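Local coordinates for adenylate kinase (Desulfovibrio gigas, PDB 2XB4), which probably catalyses the reversible transfer of a phosphate group between ATP and AMP, giving two ADP, and carries a zinc ion in the form studied here, at residues D57-D61 with D62-P66; L69-L72 with E73-K77; V118-N121 with R122-R126; A187-Y190 with Y191-M194. One frame throughout, in Å; residues are numbered along the deposited sequence.

Contact 1: residues D57-D61 with D62-P66; sequences DLVPD and DITIP
The peptide carbonyl of P60 is gripped from two directions: T64 N meets P60 O in the carbonyl plane at 3.0 Å, while I63 N reaches the same oxygen from well above that plane at 2.9 Å. With P60 as N-cap residue, this oxygen anchors the first turn of the helix, and I65 N continues the pattern with a 2.9 Å bond to D61 O. At the rim of the pyrrolidine ring, P60 CD lies 4.0 Å from I63 CD1, the two side chains running side by side, and P60 CB meets D62 OD1 at 3.6 Å. V59 turns its CG1 branch anti to the backbone N (chi1 176°), which carries the methyl to within 3.6 Å of I63 CB and 3.3 Å of T64 OG1. One water joins the loop to the helix, donating to V59 O and pairing at 2.6 Å with T64 OG1. D57, L58 and V59 probably help bind AMP; they close the predicted NMP region, and the chain runs from it directly into helix 61-75. Around it, V59 and T64 rest on F35 of helix 31-40, P60 and I63 on F52 of helix 50-53, and D61 and I65 on helix 89-101.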
loop_
_atom_site.group_PDB
_atom_site.type_symbol
_atom_site.label_atom_id
_atom_site.label_comp_id
_atom_site.label_asym_id
_atom_site.label_seq_id
_atom_site.Cartn_x
_atom_site.Cartn_y
_atom_site.Cartn_z
ATOM N N ASP A 57 24.330 -16.396 3.228
ATOM C CA ASP A 57 24.274 -17.709 2.559
ATOM C C ASP A 57 23.019 -18.463 3.070
ATOM O O ASP A 57 22.446 -18.112 4.139
ATOM C CB ASP A 57 25.540 -18.521 2.905
ATOM C CG ASP A 57 26.823 -17.891 2.347
ATOM O OD1 ASP A 57 26.827 -17.322 1.228
ATOM O OD2 ASP A 57 27.865 -18.006 3.015
ATOM N N LEU A 58 22.574 -19.460 2.314
ATOM C CA LEU A 58 21.522 -20.321 2.832
ATOM C C LEU A 58 22.009 -21.285 3.914
ATOM O O LEU A 58 23.188 -21.633 3.978
ATOM C CB LEU A 58 20.845 -21.143 1.687
ATOM C CG LEU A 58 20.118 -20.288 0.645
ATOM C CD1 LEU A 58 19.376 -21.162 -0.391
ATOM C CD2 LEU A 58 19.103 -19.325 1.312
ATOM N N VAL A 59 21.085 -21.787 4.722
ATOM C CA VAL A 59 21.487 -22.829 5.681
ATOM C C VAL A 59 21.649 -24.154 4.903
ATOM O O VAL A 59 20.809 -24.472 4.042
ATOM C CB VAL A 59 20.440 -22.959 6.786
ATOM C CG1 VAL A 59 20.787 -24.126 7.769
ATOM C CG2 VAL A 59 20.178 -21.559 7.484
ATOM N N PRO A 60 22.726 -24.905 5.136
ATOM C CA PRO A 60 22.881 -26.161 4.397
ATOM C C PRO A 60 21.820 -27.211 4.805
ATOM O O PRO A 60 21.354 -27.198 5.939
ATOM C CB PRO A 60 24.307 -26.678 4.827
ATOM C CG PRO A 60 25.005 -25.470 5.362
ATOM C CD PRO A 60 23.872 -24.634 6.011
ATOM N N ASP A 61 21.495 -28.137 3.903
ATOM C CA ASP A 61 20.490 -29.186 4.166
ATOM C C ASP A 61 20.853 -30.032 5.350
ATOM O O ASP A 61 19.940 -30.461 6.064
ATOM C CB ASP A 61 20.305 -30.104 2.949
ATOM C CG ASP A 61 19.928 -29.365 1.676
ATOM O OD1 ASP A 61 19.255 -28.281 1.724
ATOM O OD2 ASP A 61 20.297 -29.925 0.586
ATOM N N ASP A 62 22.165 -30.203 5.646
ATOM C CA ASP A 62 22.551 -30.992 6.823
ATOM C C ASP A 62 22.319 -30.314 8.147
ATOM O O ASP A 62 22.520 -30.921 9.208
ATOM C CB ASP A 62 23.957 -31.623 6.729
ATOM C CG ASP A 62 25.129 -30.601 6.765
ATOM O OD1 ASP A 62 24.990 -29.378 7.074
ATOM O OD2 ASP A 62 26.267 -31.092 6.505
ATOM N N ILE A 63 21.881 -29.041 8.097
ATOM C CA ILE A 63 21.464 -28.366 9.295
ATOM C C ILE A 63 19.935 -28.159 9.261
ATOM O O ILE A 63 19.260 -28.332 10.277
ATOM C CB ILE A 63 22.192 -26.982 9.451
ATOM C CG1 ILE A 63 23.706 -27.213 9.703
ATOM C CG2 ILE A 63 21.597 -26.224 10.589
ATOM C CD1 ILE A 63 24.505 -25.902 9.713
ATOM N N THR A 64 19.390 -27.790 8.113
ATOM C CA THR A 64 17.959 -27.560 7.966
ATOM C C THR A 64 17.118 -28.854 8.243
ATOM O O THR A 64 16.123 -28.806 8.965
ATOM C CB THR A 64 17.692 -27.087 6.523
ATOM O OG1 THR A 64 18.270 -25.767 6.370
ATOM C CG2 THR A 64 16.191 -26.972 6.319
ATOM N N ILE A 65 17.545 -30.003 7.722
ATOM C CA ILE A 65 16.755 -31.223 7.874
ATOM C C ILE A 65 16.709 -31.579 9.372
ATOM O O ILE A 65 15.621 -31.759 9.891
ATOM C CB ILE A 65 17.358 -32.392 7.082
ATOM C CG1 ILE A 65 17.243 -32.125 5.552
ATOM C CG2 ILE A 65 16.635 -33.724 7.442
ATOM C CD1 ILE A 65 15.892 -32.099 5.054
ATOM N N PRO A 66 17.870 -31.598 10.084
ATOM C CA PRO A 66 17.732 -31.834 11.560
ATOM C C PRO A 66 16.862 -30.805 12.293
ATOM O O PRO A 66 16.151 -31.164 13.244
ATOM C CB PRO A 66 19.175 -31.786 12.079
ATOM C CG PRO A 66 20.066 -31.972 10.921
ATOM C CD PRO A 66 19.275 -31.776 9.618
HETATM O O HOH W 1 18.175 -24.579 4.032
#

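Contact 2: residues L69-L72 with E73-K77; sequences LETL and ESKGK
Residues L69 to L72 run straight on into E73 to K77 as the last turns of one alpha-helix, and the backbone bonds become less regular toward the end. E73 N gives a sound 3.0 Å bond to L69 O, and K75 N a short one, 2.7 Å, to T71 O. Between them S74 N is divided, making only weak bonds to E70 O and T71 O. G76 N holds L72 O at 3.0 Å, but the bend at its hydrogen (123°) makes that bond weak too. A water supports this final turn, donating to L72 O at 2.8 Å and, weakly, to G76 O.

Among the side chains, E73 bends back along the helix. Its CG is anti to its own carbonyl carbon (chi1 -78°), which lays the methylene 3.3 Å from L69 O; the chain then runs extended, leaving OE1 5.9 Å from OE2 of E70, two like charges not in contact. S74 presses CB close to E70 O, at 3.1 Å, and K75 passes CB by T71 O before its bent chain takes NZ to a salt bridge with E37. L69 and L72 turn to L99 of helix 89-101, and T71 to I29 of strand 27-30. This is the C-terminal part of helix 61-75, where several backbone bonds weaken and from which the chain leads into strand 80-83 of the parallel sheet in the CORE domain.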
loop_
_atom_site.group_PDB
_atom_site.type_symbol
_atom_site.label_atom_id
_atom_site.label_comp_id
_atom_site.label_asym_id
_atom_site.label_seq_id
_atom_site.Cartn_x
_atom_site.Cartn_y
_atom_site.Cartn_z
ATOM N N LEU A 69 13.296 -31.903 11.703
ATOM C CA LEU A 69 12.929 -33.096 12.513
ATOM C C LEU A 69 12.786 -32.755 14.000
ATOM O O LEU A 69 11.888 -33.333 14.671
ATOM C CB LEU A 69 13.988 -34.182 12.401
ATOM C CG LEU A 69 13.753 -35.237 11.322
ATOM C CD1 LEU A 69 12.730 -36.231 11.906
ATOM C CD2 LEU A 69 13.371 -34.619 9.959
ATOM N N GLU A 70 13.641 -31.853 14.531
ATOM C CA GLU A 70 13.534 -31.462 15.927
ATOM C C GLU A 70 12.202 -30.782 16.215
ATOM O O GLU A 70 11.624 -30.957 17.293
ATOM C CB GLU A 70 14.659 -30.494 16.364
ATOM C CG GLU A 70 15.958 -31.253 16.533
ATOM C CD GLU A 70 17.041 -30.543 17.378
ATOM O OE1 GLU A 70 16.957 -29.304 17.715
ATOM O OE2 GLU A 70 18.053 -31.272 17.647
ATOM N N THR A 71 11.744 -29.936 15.288
ATOM C CA THR A 71 10.435 -29.269 15.430
ATOM C C THR A 71 9.272 -30.239 15.356
ATOM O O THR A 71 8.312 -30.171 16.140
ATOM C CB THR A 71 10.317 -28.122 14.337
ATOM O OG1 THR A 71 11.353 -27.178 14.683
ATOM C CG2 THR A 71 8.962 -27.353 14.456
ATOM N N LEU A 72 9.359 -31.169 14.421
ATOM C CA LEU A 72 8.325 -32.221 14.287
ATOM C C LEU A 72 8.190 -33.068 15.553
ATOM O O LEU A 72 7.076 -33.413 15.970
ATOM C CB LEU A 72 8.636 -33.080 13.086
ATOM C CG LEU A 72 8.547 -32.452 11.702
ATOM C CD1 LEU A 72 8.991 -33.535 10.642
ATOM C CD2 LEU A 72 7.141 -31.787 11.351
ATOM N N GLU A 73 9.331 -33.380 16.177
ATOM C CA GLU A 73 9.381 -34.143 17.441
ATOM C C GLU A 73 8.805 -33.388 18.611
ATOM O O GLU A 73 8.195 -33.978 19.514
ATOM C CB GLU A 73 10.793 -34.502 17.810
ATOM C CG GLU A 73 11.292 -35.645 17.015
ATOM C CD GLU A 73 12.735 -36.015 17.345
ATOM O OE1 GLU A 73 13.553 -35.103 17.706
ATOM O OE2 GLU A 73 13.035 -37.232 17.254
ATOM N N SER A 74 9.047 -32.096 18.604
ATOM C CA SER A 74 8.745 -31.209 19.713
ATOM C C SER A 74 7.276 -30.660 19.615
ATOM O O SER A 74 6.496 -30.816 20.547
ATOM C CB SER A 74 9.789 -30.083 19.649
ATOM O OG SER A 74 9.351 -28.945 20.335
ATOM N N LYS A 75 6.928 -30.024 18.502
ATOM C CA LYS A 75 5.593 -29.420 18.307
ATOM C C LYS A 75 4.596 -30.421 17.703
ATOM O O LYS A 75 3.382 -30.263 17.851
ATOM C CB LYS A 75 5.649 -28.169 17.416
ATOM C CG LYS A 75 6.462 -27.001 17.924
ATOM C CD LYS A 75 5.860 -26.398 19.200
ATOM C CE LYS A 75 6.744 -25.269 19.812
ATOM N NZ LYS A 75 8.211 -25.432 19.449
ATOM N N GLY A 76 5.097 -31.440 17.022
ATOM C CA GLY A 76 4.211 -32.351 16.278
ATOM C C GLY A 76 3.991 -33.706 16.887
ATOM O O GLY A 76 3.548 -34.641 16.177
ATOM N N LYS A 77 4.245 -33.863 18.203
ATOM C CA LYS A 77 4.038 -35.212 18.782
ATOM C C LYS A 77 2.608 -35.753 18.685
ATOM O O LYS A 77 2.432 -36.957 18.698
ATOM C CB LYS A 77 4.640 -35.399 20.212
ATOM C CG LYS A 77 4.662 -34.144 21.025
ATOM C CD LYS A 77 4.883 -34.422 22.524
ATOM C CE LYS A 77 3.951 -33.536 23.410
ATOM N NZ LYS A 77 4.670 -32.531 24.308
HETATM O O HOH W 2 6.405 -36.170 16.168
#

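Contact 3: residues V118-N121 with R122-R126. With SRT (S,R meso-tartaric acid), chain C.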
loop_
_atom_site.group_PDB
_atom_site.type_symbol
_atom_site.label_atom_id
_atom_site.label_comp_id
_atom_site.label_asym_id
_atom_site.label_seq_id
_atom_site.Cartn_x
_atom_site.Cartn_y
_atom_site.Cartn_z
ATOM N N VAL A 118 -3.163 -20.279 -14.537
ATOM C CA VAL A 118 -4.345 -20.132 -13.655
ATOM C C VAL A 118 -3.933 -19.577 -12.275
ATOM O O VAL A 118 -4.505 -18.608 -11.786
ATOM C CB VAL A 118 -5.191 -21.377 -13.544
ATOM C CG1 VAL A 118 -6.317 -21.159 -12.508
ATOM C CG2 VAL A 118 -5.805 -21.769 -14.972
ATOM N N ALA A 119 -2.917 -20.210 -11.663
ATOM C CA ALA A 119 -2.350 -19.748 -10.394
ATOM C C ALA A 119 -1.935 -18.237 -10.488
ATOM O O ALA A 119 -2.244 -17.435 -9.590
ATOM C CB ALA A 119 -1.192 -20.684 -10.017
ATOM N N LYS A 120 -1.185 -17.864 -11.534
ATOM C CA LYS A 120 -0.718 -16.457 -11.647
ATOM C C LYS A 120 -1.922 -15.540 -11.759
ATOM O O LYS A 120 -1.959 -14.476 -11.144
ATOM C CB LYS A 120 0.251 -16.321 -12.852
ATOM C CG LYS A 120 0.715 -14.888 -13.114
ATOM C CD LYS A 120 1.668 -14.819 -14.243
ATOM C CE LYS A 120 2.050 -13.391 -14.417
ATOM N NZ LYS A 120 2.762 -13.227 -15.691
ATOM N N ASN A 121 -2.862 -15.880 -12.626
ATOM C CA ASN A 121 -4.060 -15.026 -12.763
ATOM C C ASN A 121 -4.903 -14.907 -11.502
ATOM O O ASN A 121 -5.389 -13.838 -11.166
ATOM C CB ASN A 121 -4.922 -15.528 -13.895
ATOM C CG ASN A 121 -4.368 -15.075 -15.250
ATOM O OD1 ASN A 121 -3.716 -14.018 -15.373
ATOM N ND2 ASN A 121 -4.578 -15.879 -16.237
ATOM N N ARG A 122 -5.028 -15.987 -10.772
ATOM C CA ARG A 122 -5.686 -15.857 -9.448
ATOM C C ARG A 122 -4.980 -14.908 -8.476
ATOM O O ARG A 122 -5.678 -14.272 -7.679
ATOM C CB ARG A 122 -5.851 -17.194 -8.778
ATOM C CG ARG A 122 -6.877 -18.005 -9.456
ATOM C CD ARG A 122 -7.098 -19.338 -8.773
ATOM N NE ARG A 122 -8.223 -19.935 -9.520
ATOM C CZ ARG A 122 -9.188 -20.675 -8.992
ATOM N NH1 ARG A 122 -9.191 -20.921 -7.690
ATOM N NH2 ARG A 122 -10.186 -21.143 -9.778
ATOM N N ILE A 123 -3.637 -14.871 -8.460
ATOM C CA ILE A 123 -2.963 -13.937 -7.584
ATOM C C ILE A 123 -3.235 -12.497 -8.109
ATOM O O ILE A 123 -3.560 -11.592 -7.328
ATOM C CB ILE A 123 -1.460 -14.202 -7.576
ATOM C CG1 ILE A 123 -1.163 -15.599 -6.979
ATOM C CG2 ILE A 123 -0.657 -13.073 -6.861
ATOM C CD1 ILE A 123 0.236 -16.193 -7.439
ATOM N N MET A 124 -3.000 -12.266 -9.419
ATOM C CA MET A 124 -3.045 -10.857 -9.961
ATOM C C MET A 124 -4.468 -10.342 -9.937
ATOM O O MET A 124 -4.667 -9.146 -9.858
ATOM C CB MET A 124 -2.525 -10.816 -11.434
ATOM C CG MET A 124 -1.046 -11.271 -11.477
ATOM S SD MET A 124 -0.327 -10.942 -13.062
ATOM C CE MET A 124 -0.338 -9.155 -13.127
ATOM N N GLY A 125 -5.446 -11.243 -9.929
ATOM C CA GLY A 125 -6.889 -10.858 -10.016
ATOM C C GLY A 125 -7.492 -10.414 -8.682
ATOM O O GLY A 125 -8.620 -9.840 -8.622
ATOM N N ARG A 126 -6.780 -10.614 -7.582
ATOM C CA ARG A 126 -7.330 -10.221 -6.266
ATOM C C ARG A 126 -7.583 -8.708 -6.182
ATOM O O ARG A 126 -6.707 -7.908 -6.592
ATOM C CB ARG A 126 -6.318 -10.556 -5.172
ATOM C CG ARG A 126 -5.959 -12.117 -4.979
ATOM C CD ARG A 126 -4.673 -12.284 -4.142
ATOM N NE ARG A 126 -4.469 -13.710 -3.865
ATOM C CZ ARG A 126 -3.308 -14.249 -3.478
ATOM N NH1 ARG A 126 -2.253 -13.453 -3.289
ATOM N NH2 ARG A 126 -3.211 -15.585 -3.264
HETATM O O1 SRT C . -3.625 -18.416 -2.924
HETATM O O11 SRT C . -4.005 -18.802 -0.726
HETATM C C1 SRT C . -3.271 -18.640 -1.736
HETATM C C2 SRT C . -1.840 -18.964 -1.733
HETATM O O2 SRT C . -0.917 -18.049 -2.290
HETATM C C3 SRT C . -1.391 -20.125 -0.918
HETATM O O3 SRT C . -1.622 -20.968 -2.077
HETATM C C4 SRT C . 0.049 -20.111 -0.628
HETATM O O4 SRT C . 0.404 -19.528 0.409
HETATM O O41 SRT C . 0.809 -20.679 -1.421
#
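I123 and A119 make the tight, buried side of this contact. I123 has CG1 beside its own backbone N (chi1 -64°), which sets this branch 3.4 Å from A119 O, and I170 of helix 167-177 packs there. The backbone here is regular: M124 N bonds K120 O at 3.0 Å in the carbonyl plane, and R122 N bonds V118 O at 2.9 Å, nearly along the C=O axis. Farther along the chain, R126 reaches the P-loop pocket: its NH2 lies 2.9 Å from tartrate O1, at the guanidinium edge and in plane, while I123 CA lies over one face. NH1 makes a salt bridge to D164, which helps fix the group where ATP probably binds. The pocket also includes G10 and K13, whose backbone nitrogens bond the tartrate. Looser are the partly exposed flanks, where two pairs lie side by side, each pointing the same way. In one, K120 is fully extended and M124 SD touches its stem at CE, 3.7 Å away, and at longer range CG, while NZ goes on to a salt bridge with E167. In the other, V118 CG1 stands 3.7 Å from R122 NE, approaching the guanidinium obliquely.

Contact 4: residues A187-Y190 with Y191-M194; sequences AAYY and YKNM
A188 O receives K192 N at 2.9 Å in the carbonyl plane, the bond nearly straight. One residue on, N193 N reaches Y189 O at the same distance, and A187 O takes Y191 N in a longer bond, 3.3 Å. The A187 oxygen also has Y191 CD2 close by at 3.2 Å, meeting that ring obliquely.

The aromatic groups carry the rest. Y190 and Y191, consecutive in sequence, form a T-shaped (edge-to-face) pair: the edge of Y190 points at the face of Y191, with Y190 CD2 over the ring centre and the planes at 73°. Y190 CG lies anti to its backbone N (chi1 163°), which brings the ring edge over the Y191 face. A face of the same Y190 ring receives M194, whose CE sits above it near the rim, 3.5 Å from Y190 CZ, a CH-pi contact. M194 SD stands farther off over that face, 5.1 Å from the ring centroid, so the pair is a Met-aromatic contact led by the methyl. M194 CG lies between backbone N and carbonyl carbon (chi1 70°), and the chain then bends at its end to bring CE over the ring.

The segment packs on both helix 89-101, where Y190 and M194 touch F96, and the parallel sheet, where Y191 packs on L4 and F6 of strand 2-6 and K192 bridges to E204 of strand 201-206.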
loop_
_atom_site.group_PDB
_atom_site.type_symbol
_atom_site.label_atom_id
_atom_site.label_comp_id
_atom_site.label_asym_id
_atom_site.label_seq_id
_atom_site.Cartn_x
_atom_site.Cartn_y
_atom_site.Cartn_z
ATOM N N ALA A 187 9.642 -32.700 -6.253
ATOM C CA ALA A 187 9.623 -33.197 -4.876
ATOM C C ALA A 187 8.303 -33.914 -4.537
ATOM O O ALA A 187 8.311 -35.046 -3.933
ATOM C CB ALA A 187 9.921 -32.074 -3.837
ATOM N N ALA A 188 7.185 -33.258 -4.863
ATOM C CA ALA A 188 5.839 -33.861 -4.648
ATOM C C ALA A 188 5.735 -35.230 -5.355
ATOM O O ALA A 188 5.272 -36.217 -4.769
ATOM C CB ALA A 188 4.748 -32.925 -5.202
ATOM N N TYR A 189 6.202 -35.300 -6.617
ATOM C CA TYR A 189 6.164 -36.543 -7.378
ATOM C C TYR A 189 7.082 -37.657 -6.839
ATOM O O TYR A 189 6.789 -38.814 -7.016
ATOM C CB TYR A 189 6.454 -36.319 -8.895
ATOM C CG TYR A 189 5.550 -35.346 -9.591
ATOM C CD1 TYR A 189 4.276 -35.002 -9.064
ATOM C CD2 TYR A 189 5.925 -34.808 -10.836
ATOM C CE1 TYR A 189 3.457 -34.054 -9.734
ATOM C CE2 TYR A 189 5.092 -33.932 -11.535
ATOM C CZ TYR A 189 3.880 -33.563 -11.014
ATOM O OH TYR A 189 3.102 -32.628 -11.716
ATOM N N TYR A 190 8.197 -37.293 -6.233
ATOM C CA TYR A 190 9.036 -38.238 -5.549
ATOM C C TYR A 190 8.211 -38.930 -4.440
ATOM O O TYR A 190 8.277 -40.186 -4.289
ATOM C CB TYR A 190 10.237 -37.488 -5.017
ATOM C CG TYR A 190 11.001 -38.199 -3.962
ATOM C CD1 TYR A 190 11.929 -39.248 -4.295
ATOM C CD2 TYR A 190 10.909 -37.804 -2.624
ATOM C CE1 TYR A 190 12.655 -39.851 -3.298
ATOM C CE2 TYR A 190 11.680 -38.484 -1.596
ATOM C CZ TYR A 190 12.513 -39.459 -1.966
ATOM O OH TYR A 190 13.281 -40.113 -1.045
ATOM N N TYR A 191 7.374 -38.170 -3.742
ATOM C CA TYR A 191 6.499 -38.813 -2.734
ATOM C C TYR A 191 5.378 -39.627 -3.422
ATOM O O TYR A 191 5.145 -40.754 -3.012
ATOM C CB TYR A 191 5.926 -37.841 -1.684
ATOM C CG TYR A 191 7.062 -37.288 -0.795
ATOM C CD1 TYR A 191 7.594 -38.052 0.249
ATOM C CD2 TYR A 191 7.570 -35.990 -0.980
ATOM C CE1 TYR A 191 8.712 -37.578 1.005
ATOM C CE2 TYR A 191 8.622 -35.514 -0.223
ATOM C CZ TYR A 191 9.213 -36.315 0.711
ATOM O OH TYR A 191 10.192 -35.772 1.457
ATOM N N LYS A 192 4.680 -39.058 -4.404
ATOM C CA LYS A 192 3.661 -39.793 -5.112
ATOM C C LYS A 192 4.143 -41.196 -5.520
ATOM O O LYS A 192 3.407 -42.200 -5.411
ATOM C CB LYS A 192 3.208 -39.019 -6.338
ATOM C CG LYS A 192 1.971 -39.514 -7.073
ATOM C CD LYS A 192 1.619 -38.538 -8.301
ATOM C CE LYS A 192 0.549 -39.300 -9.105
ATOM N NZ LYS A 192 -0.160 -38.551 -10.210
ATOM N N ASN A 193 5.328 -41.208 -6.109
ATOM C CA ASN A 193 5.901 -42.416 -6.688
ATOM C C ASN A 193 6.300 -43.488 -5.690
ATOM O O ASN A 193 6.570 -44.593 -6.118
ATOM C CB ASN A 193 7.027 -42.051 -7.657
ATOM C CG ASN A 193 6.447 -41.454 -8.960
ATOM O OD1 ASN A 193 5.348 -41.817 -9.357
ATOM N ND2 ASN A 193 7.152 -40.547 -9.587
ATOM N N MET A 194 6.344 -43.187 -4.390
ATOM C CA MET A 194 6.687 -44.210 -3.400
ATOM C C MET A 194 5.520 -44.441 -2.438
ATOM O O MET A 194 5.623 -45.238 -1.491
ATOM C CB MET A 194 7.939 -43.787 -2.603
ATOM C CG MET A 194 7.653 -42.603 -1.675
ATOM S SD MET A 194 8.963 -42.205 -0.405
ATOM C CE MET A 194 10.265 -42.145 -1.600
#

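All four contacts are local, each within one continuous stretch of chain, and they follow one another in series, none enclosing or crossing another. Contact 1 closes the first turn of helix 61-75 as the chain leaves the NMP region; contact 2 finishes the same helix, with centres about 17 Å apart, before strand 80-83. Helix 89-101 touches side chains of contacts 1, 2 and 4, giving these three a shared neighbour. Contact 3 lies on the later part of helix 116-124 beside the P-loop and stands across the chain's centre from contacts 1 and 2, about 32 and 34 Å away between centres. Contact 4, last in sequence, lies on the later part of helix 184-192 against strands 2-6 and 201-206.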